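Local structure of esterase family protein (Staphylococcus aureus, 7L0A) at residues B[169-172]-B[173-177]; B[252-255]-B[256-260]. The protein probably hydrolyses S-formylglutathione to formate and glutathione, acting as a serine esterase of the esterase D family with an alpha/beta-hydrolase fold. One frame throughout, in Å; residues are numbered along the deposited sequence.

Overall arrangement
Following the chain from the N terminus, interaction 1 comes first, on helix 168-177, which comes after strand 148-152 and lies against helix 88-91. Interaction 2 comes later, near the end of helix 244-259, where the modelled chain stops. Each joins two consecutive pieces of one helix, so neither closes a loop, and the two follow in series without nesting or crossing. The centres of interaction 1 and interaction 2 are about 36 Å apart, on opposite sides of the centre of the chain. Interaction 1 belongs to an outlying helix; interaction 2 sets the last helix against strands 148-152 and 204-210 of the central sheet and against helix 69-75. Both lie away from the predicted triad of Ser129, Asp213 and His242.

Interaction 1 of 2, residues B[169-172]-B[173-177]; sequences FSKE and AIIGN
Ile174 N, Ile175 N and Gly176 N bond in turn to the carbonyls of Ser170, Lys171 and Glu172, four residues earlier, carrying the alpha-helix without a break through residues 169-176. The middle bond is the straightest: Ile175 N reaches Lys171 O at 2.8 Å with an N-H...O angle of 176°. The bond before these, Ala173 N to Phe169 O, is weak at 3.4 Å; that carbonyl also accepts a bond from Asn92 ND2, so it is shared between the helix and a loop.

The clearest side-chain pair is Lys171 with Ile175, one turn apart. The lysine chain leaves with CG trans to the backbone N (chi1 -177°) and bends at chi2, which lays its methylenes obliquely across the isoleucine: Lys171 CG and CE each come 4.0 Å from Ile175 CD1. A long aliphatic chain suits this place, because it can lend its carbon part to a neighbouring methyl while the ammonium ends beyond it. Ile174 instead belongs to the buried side. Its CG1 rests 3.3 Å from Ser170 O, and the side chain packs on Ala91 of helix 88-91. The small Ala173 touches the same alanine and Asn92, and Ser170 OG, on this buried side too, is hydrogen-bonded to Asn167 OD1 just ahead in the chain.

Near the end of the helix, Gly176 N donates to Glu172 O from 35° out of the carbonyl plane. Asn177 then turns its amide back along the helix, and its ND2 gives Ala173 O a bond of 2.9 Å; the backbone N of Asn177 offers the same carbonyl a weak one. This is a peripheral alpha-helix whose Ser170, Ala173 and Ile174 face helix 88-91 and the adjoining loops, with an asparagine side chain folded onto the carbonyl of Ala173.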
ATOM      1  N   PHE B 169     -18.689  13.930  20.245  1.00 23.12           N
ATOM      2  CA  PHE B 169     -19.358  14.529  19.082  1.00 29.83           C
ATOM      3  C   PHE B 169     -20.212  13.501  18.342  1.00 24.22           C
ATOM      4  O   PHE B 169     -21.316  13.829  17.874  1.00 21.76           O
ATOM      5  CB  PHE B 169     -18.298  15.159  18.166  1.00 26.93           C
ATOM      6  CG  PHE B 169     -18.847  16.033  17.065  1.00 35.15           C
ATOM      7  CD1 PHE B 169     -19.892  16.910  17.300  1.00 40.88           C
ATOM      8  CD2 PHE B 169     -18.282  15.994  15.796  1.00 35.50           C
ATOM      9  CE1 PHE B 169     -20.388  17.724  16.282  1.00 37.20           C
ATOM     10  CE2 PHE B 169     -18.776  16.805  14.776  1.00 33.98           C
ATOM     11  CZ  PHE B 169     -19.809  17.670  15.021  1.00 40.63           C
ATOM     12  N   SER B 170     -19.733  12.250  18.230  1.00 22.41           N
ATOM     13  CA  SER B 170     -20.537  11.236  17.563  1.00 19.82           C
ATOM     14  C   SER B 170     -21.705  10.812  18.443  1.00 21.86           C
ATOM     15  O   SER B 170     -22.825  10.611  17.949  1.00 21.79           O
ATOM     16  CB  SER B 170     -19.688  10.039  17.152  1.00 21.03           C
ATOM     17  OG  SER B 170     -19.129   9.384  18.257  1.00 22.90           O
ATOM     18  N   LYS B 171     -21.484  10.717  19.760  1.00 18.65           N
ATOM     19  CA  LYS B 171     -22.592  10.354  20.649  1.00 23.12           C
ATOM     20  C   LYS B 171     -23.726  11.366  20.542  1.00 25.17           C
ATOM     21  O   LYS B 171     -24.905  10.989  20.536  1.00 22.77           O
ATOM     22  CB  LYS B 171     -22.121  10.248  22.096  1.00 25.92           C
ATOM     23  CG  LYS B 171     -23.182   9.801  23.106  1.00 26.24           C
ATOM     24  CD  LYS B 171     -23.664   8.397  22.804  1.00 33.46           C
ATOM     25  CE  LYS B 171     -24.626   7.895  23.879  1.00 50.67           C
ATOM     26  NZ  LYS B 171     -23.948   7.751  25.202  1.00 56.03           N
ATOM     27  N   GLU B 172     -23.395  12.658  20.432  1.00 21.44           N
ATOM     28  CA  GLU B 172     -24.448  13.664  20.342  1.00 25.62           C
ATOM     29  C   GLU B 172     -25.276  13.484  19.078  1.00 20.51           C
ATOM     30  O   GLU B 172     -26.499  13.722  19.090  1.00 22.43           O
ATOM     31  CB  GLU B 172     -23.840  15.063  20.380  1.00 24.60           C
ATOM     32  CG  GLU B 172     -24.839  16.185  20.543  1.00 33.64           C
ATOM     33  CD  GLU B 172     -25.424  16.218  21.931  1.00 46.95           C
ATOM     34  OE1 GLU B 172     -24.846  15.583  22.851  1.00 44.45           O
ATOM     35  OE2 GLU B 172     -26.460  16.894  22.099  1.00 44.60           O
ATOM     36  N   ALA B 173     -24.633  13.086  17.968  1.00 20.54           N
ATOM     37  CA  ALA B 173     -25.364  12.811  16.734  1.00 21.63           C
ATOM     38  C   ALA B 173     -26.206  11.550  16.860  1.00 20.19           C
ATOM     39  O   ALA B 173     -27.333  11.496  16.330  1.00 23.16           O
ATOM     40  CB  ALA B 173     -24.400  12.696  15.551  1.00 23.47           C
ATOM     41  N   ILE B 174     -25.691  10.533  17.558  1.00 20.56           N
ATOM     42  CA  ILE B 174     -26.451   9.301  17.773  1.00 20.39           C
ATOM     43  C   ILE B 174     -27.698   9.590  18.611  1.00 22.22           C
ATOM     44  O   ILE B 174     -28.810   9.201  18.241  1.00 24.52           O
ATOM     45  CB  ILE B 174     -25.563   8.227  18.435  1.00 22.57           C
ATOM     46  CG1 ILE B 174     -24.422   7.774  17.517  1.00 26.42           C
ATOM     47  CG2 ILE B 174     -26.395   6.992  18.852  1.00 25.63           C
ATOM     48  CD1 ILE B 174     -24.867   7.195  16.185  1.00 24.73           C
ATOM     49  N   ILE B 175     -27.540  10.285  19.748  1.00 19.70           N
ATOM     50  CA  ILE B 175     -28.699  10.622  20.575  1.00 19.07           C
ATOM     51  C   ILE B 175     -29.698  11.428  19.759  1.00 23.17           C
ATOM     52  O   ILE B 175     -30.916  11.193  19.816  1.00 24.82           O
ATOM     53  CB  ILE B 175     -28.266  11.402  21.828  1.00 22.57           C
ATOM     54  CG1 ILE B 175     -27.472  10.526  22.789  1.00 36.11           C
ATOM     55  CG2 ILE B 175     -29.500  11.889  22.594  1.00 31.76           C
ATOM     56  CD1 ILE B 175     -26.768  11.294  23.904  1.00 52.68           C
ATOM     57  N   GLY B 176     -29.199  12.410  18.997  1.00 25.59           N
ATOM     58  CA  GLY B 176     -30.075  13.354  18.314  1.00 25.85           C
ATOM     59  C   GLY B 176     -30.844  12.771  17.147  1.00 24.62           C
ATOM     60  O   GLY B 176     -31.876  13.334  16.752  1.00 30.45           O
ATOM     61  N   ASN B 177     -30.398  11.646  16.623  1.00 25.80           N
ATOM     62  CA  ASN B 177     -31.038  11.001  15.487  1.00 30.49           C
ATOM     63  C   ASN B 177     -31.581   9.627  15.827  1.00 33.48           C
ATOM     64  O   ASN B 177     -32.088   8.937  14.932  1.00 27.66           O
ATOM     65  CB  ASN B 177     -30.042  10.906  14.323  1.00 42.10           C
ATOM     66  CG  ASN B 177     -29.724  12.266  13.734  1.00 47.32           C
ATOM     67  OD1 ASN B 177     -30.549  12.848  13.041  1.00 42.43           O
ATOM     68  ND2 ASN B 177     -28.541  12.789  14.028  1.00 44.39           N
TER

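Interaction 2 of 2, residues B[252-255]-B[256-260]; sequences KRAI and TWMVN
The guanidinium of Arg253 carries Trp257 CB over one face, 3.7 Å above its plane and offset toward the rim, with NH1 the nearest atom at 3.8 Å. Guanidinium and indole are turned 79° apart, so they do not stack; Arg253 NH2 comes obliquely to Trp257 CD1, while the carbonyl oxygen of Ala254 sits at the edge of the indole, near its plane. Arginine suits the place because its chain, bent at chi2 (72°), can swing the flat group forward along the helix, over the first carbon of the Trp257 side chain, where NE forms a salt bridge with Glu236. Trp257 leads off toward strand 204-210, its NE1 bonded to Gln234 and its ring in a cation-pi contact with Lys148.

Ala254 and Met258 make the apolar counterpart one turn apart. Met258 CE meets Ala254 CB at 4.0 Å, and its CG lies 3.3 Å from Ala254 O, where a flexible thioether can follow the helix surface; both residues pack on Val150 of strand 148-152. Ile255 points another way, onto Ile69 and Tyr72 of helix 69-75.

Four regular rungs join the halves, the shortest from Met258 N to Ala254 O. At the more open side a water donates to Lys252 O and is also hydrogen-bonded to Thr256 OG1 at 2.9 Å, making this carbonyl a double acceptor alongside its bond from Thr256 N. At the chain end Asn260 ND2 bonds to Thr256 O at 2.8 Å.

Ala254, Met258 and the Trp257 indole thus lie against the sheet and Ile255 against helix 69-75, while the polar atoms of Arg253 and Trp257 pair with Glu236 and Gln234. The carboxylate of Glu236 probably offsets the charge of the guanidinium, and the bond at NE, together with a partner for NH2 elsewhere, limits its rotation.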
ATOM      1  N   LYS B 252     -10.495 -16.524  12.683  1.00 15.60           N
ATOM      2  CA  LYS B 252      -9.844 -17.704  12.131  1.00 15.06           C
ATOM      3  C   LYS B 252     -10.862 -18.638  11.490  1.00 19.28           C
ATOM      4  O   LYS B 252     -10.670 -19.109  10.365  1.00 18.82           O
ATOM      5  CB  LYS B 252      -9.048 -18.424  13.220  1.00 21.13           C
ATOM      6  CG  LYS B 252      -8.357 -19.718  12.784  1.00 24.42           C
ATOM      7  CD  LYS B 252      -7.763 -20.419  14.004  1.00 25.79           C
ATOM      8  CE  LYS B 252      -7.281 -21.829  13.685  1.00 39.20           C
ATOM      9  NZ  LYS B 252      -6.175 -21.801  12.700  1.00 43.53           N
ATOM     10  N   ARG B 253     -11.968 -18.913  12.198  1.00 17.73           N
ATOM     11  CA  ARG B 253     -13.022 -19.763  11.655  1.00 18.26           C
ATOM     12  C   ARG B 253     -13.646 -19.145  10.420  1.00 20.29           C
ATOM     13  O   ARG B 253     -13.887 -19.837   9.419  1.00 21.16           O
ATOM     14  CB  ARG B 253     -14.062 -20.029  12.742  1.00 18.43           C
ATOM     15  CG  ARG B 253     -15.383 -20.536  12.254  1.00 31.31           C
ATOM     16  CD  ARG B 253     -15.291 -21.978  11.767  1.00 36.72           C
ATOM     17  NE  ARG B 253     -16.572 -22.366  11.168  1.00 36.53           N
ATOM     18  CZ  ARG B 253     -16.700 -22.945   9.983  1.00 35.63           C
ATOM     19  NH1 ARG B 253     -15.633 -23.233   9.254  1.00 36.02           N
ATOM     20  NH2 ARG B 253     -17.909 -23.246   9.536  1.00 35.22           N
ATOM     21  N   ALA B 254     -13.893 -17.832  10.471  1.00 19.83           N
ATOM     22  CA  ALA B 254     -14.514 -17.140   9.359  1.00 18.49           C
ATOM     23  C   ALA B 254     -13.671 -17.221   8.093  1.00 18.55           C
ATOM     24  O   ALA B 254     -14.209 -17.416   7.001  1.00 19.00           O
ATOM     25  CB  ALA B 254     -14.761 -15.689   9.737  1.00 17.97           C
ATOM     26  N   ILE B 255     -12.353 -17.086   8.217  1.00 17.11           N
ATOM     27  CA  ILE B 255     -11.500 -17.099   7.034  1.00 19.51           C
ATOM     28  C   ILE B 255     -11.489 -18.477   6.412  1.00 18.42           C
ATOM     29  O   ILE B 255     -11.589 -18.611   5.191  1.00 20.86           O
ATOM     30  CB  ILE B 255     -10.086 -16.609   7.400  1.00 16.98           C
ATOM     31  CG1 ILE B 255     -10.107 -15.077   7.550  1.00 19.12           C
ATOM     32  CG2 ILE B 255      -9.070 -17.018   6.322  1.00 18.31           C
ATOM     33  CD1 ILE B 255      -8.841 -14.481   8.121  1.00 18.67           C
ATOM     34  N   THR B 256     -11.404 -19.527   7.235  1.00 20.56           N
ATOM     35  CA  THR B 256     -11.510 -20.883   6.696  1.00 18.25           C
ATOM     36  C   THR B 256     -12.828 -21.086   5.949  1.00 19.82           C
ATOM     37  O   THR B 256     -12.859 -21.651   4.845  1.00 22.73           O
ATOM     38  CB  THR B 256     -11.372 -21.900   7.817  1.00 24.80           C
ATOM     39  OG1 THR B 256     -10.114 -21.700   8.473  1.00 25.09           O
ATOM     40  CG2 THR B 256     -11.449 -23.309   7.250  1.00 23.88           C
ATOM     41  N   TRP B 257     -13.930 -20.608   6.526  1.00 20.41           N
ATOM     42  CA  TRP B 257     -15.243 -20.744   5.900  1.00 18.66           C
ATOM     43  C   TRP B 257     -15.322 -19.959   4.598  1.00 20.89           C
ATOM     44  O   TRP B 257     -15.882 -20.450   3.602  1.00 23.77           O
ATOM     45  CB  TRP B 257     -16.299 -20.298   6.908  1.00 19.12           C
ATOM     46  CG  TRP B 257     -17.698 -20.247   6.392  1.00 21.23           C
ATOM     47  CD1 TRP B 257     -18.586 -21.284   6.332  1.00 22.04           C
ATOM     48  CD2 TRP B 257     -18.390 -19.100   5.892  1.00 21.11           C
ATOM     49  NE1 TRP B 257     -19.784 -20.852   5.803  1.00 20.32           N
ATOM     50  CE2 TRP B 257     -19.688 -19.510   5.536  1.00 23.81           C
ATOM     51  CE3 TRP B 257     -18.039 -17.759   5.718  1.00 21.05           C
ATOM     52  CZ2 TRP B 257     -20.625 -18.636   4.999  1.00 20.32           C
ATOM     53  CZ3 TRP B 257     -18.988 -16.887   5.211  1.00 20.83           C
ATOM     54  CH2 TRP B 257     -20.260 -17.329   4.852  1.00 18.87           C
ATOM     55  N   MET B 258     -14.758 -18.762   4.577  1.00 20.94           N
ATOM     56  CA  MET B 258     -14.830 -17.910   3.401  1.00 21.26           C
ATOM     57  C   MET B 258     -14.216 -18.564   2.172  1.00 23.42           C
ATOM     58  O   MET B 258     -14.758 -18.467   1.068  1.00 24.54           O
ATOM     59  CB  MET B 258     -14.069 -16.613   3.652  1.00 32.65           C
ATOM     60  CG  MET B 258     -14.793 -15.558   4.379  1.00 36.16           C
ATOM     61  SD  MET B 258     -13.570 -14.253   4.661  1.00 21.26           S
ATOM     62  CE  MET B 258     -14.201 -13.736   6.247  1.00 27.58           C
ATOM     63  N   VAL B 259     -13.025 -19.151   2.323  1.00 23.99           N
ATOM     64  CA  VAL B 259     -12.253 -19.554   1.152  1.00 32.31           C
ATOM     65  C   VAL B 259     -12.613 -20.949   0.666  1.00 32.23           C
ATOM     66  O   VAL B 259     -12.196 -21.336  -0.433  1.00 42.12           O
ATOM     67  CB  VAL B 259     -10.740 -19.455   1.439  1.00 30.94           C
ATOM     68  CG1 VAL B 259     -10.392 -18.022   1.835  1.00 26.80           C
ATOM     69  CG2 VAL B 259     -10.321 -20.430   2.522  1.00 38.83           C
ATOM     70  N   ASN B 260     -13.420 -21.694   1.407  1.00 41.96           N
ATOM     71  CA  ASN B 260     -13.669 -23.093   1.054  1.00 56.75           C
ATOM     72  C   ASN B 260     -14.988 -23.411   0.365  1.00 67.64           C
ATOM     73  O   ASN B 260     -15.830 -22.521   0.158  1.00 66.82           O
ATOM     74  CB  ASN B 260     -13.566 -23.930   2.326  1.00 56.58           C
ATOM     75  CG  ASN B 260     -12.143 -24.345   2.641  1.00 61.70           C
ATOM     76  OD1 ASN B 260     -11.492 -24.979   1.813  1.00 69.70           O
ATOM     77  ND2 ASN B 260     -11.640 -23.961   3.811  1.00 51.06           N
TER
HETATM   78  O   HOH W   1      -8.267 -19.539   9.018  1.00 24.81           O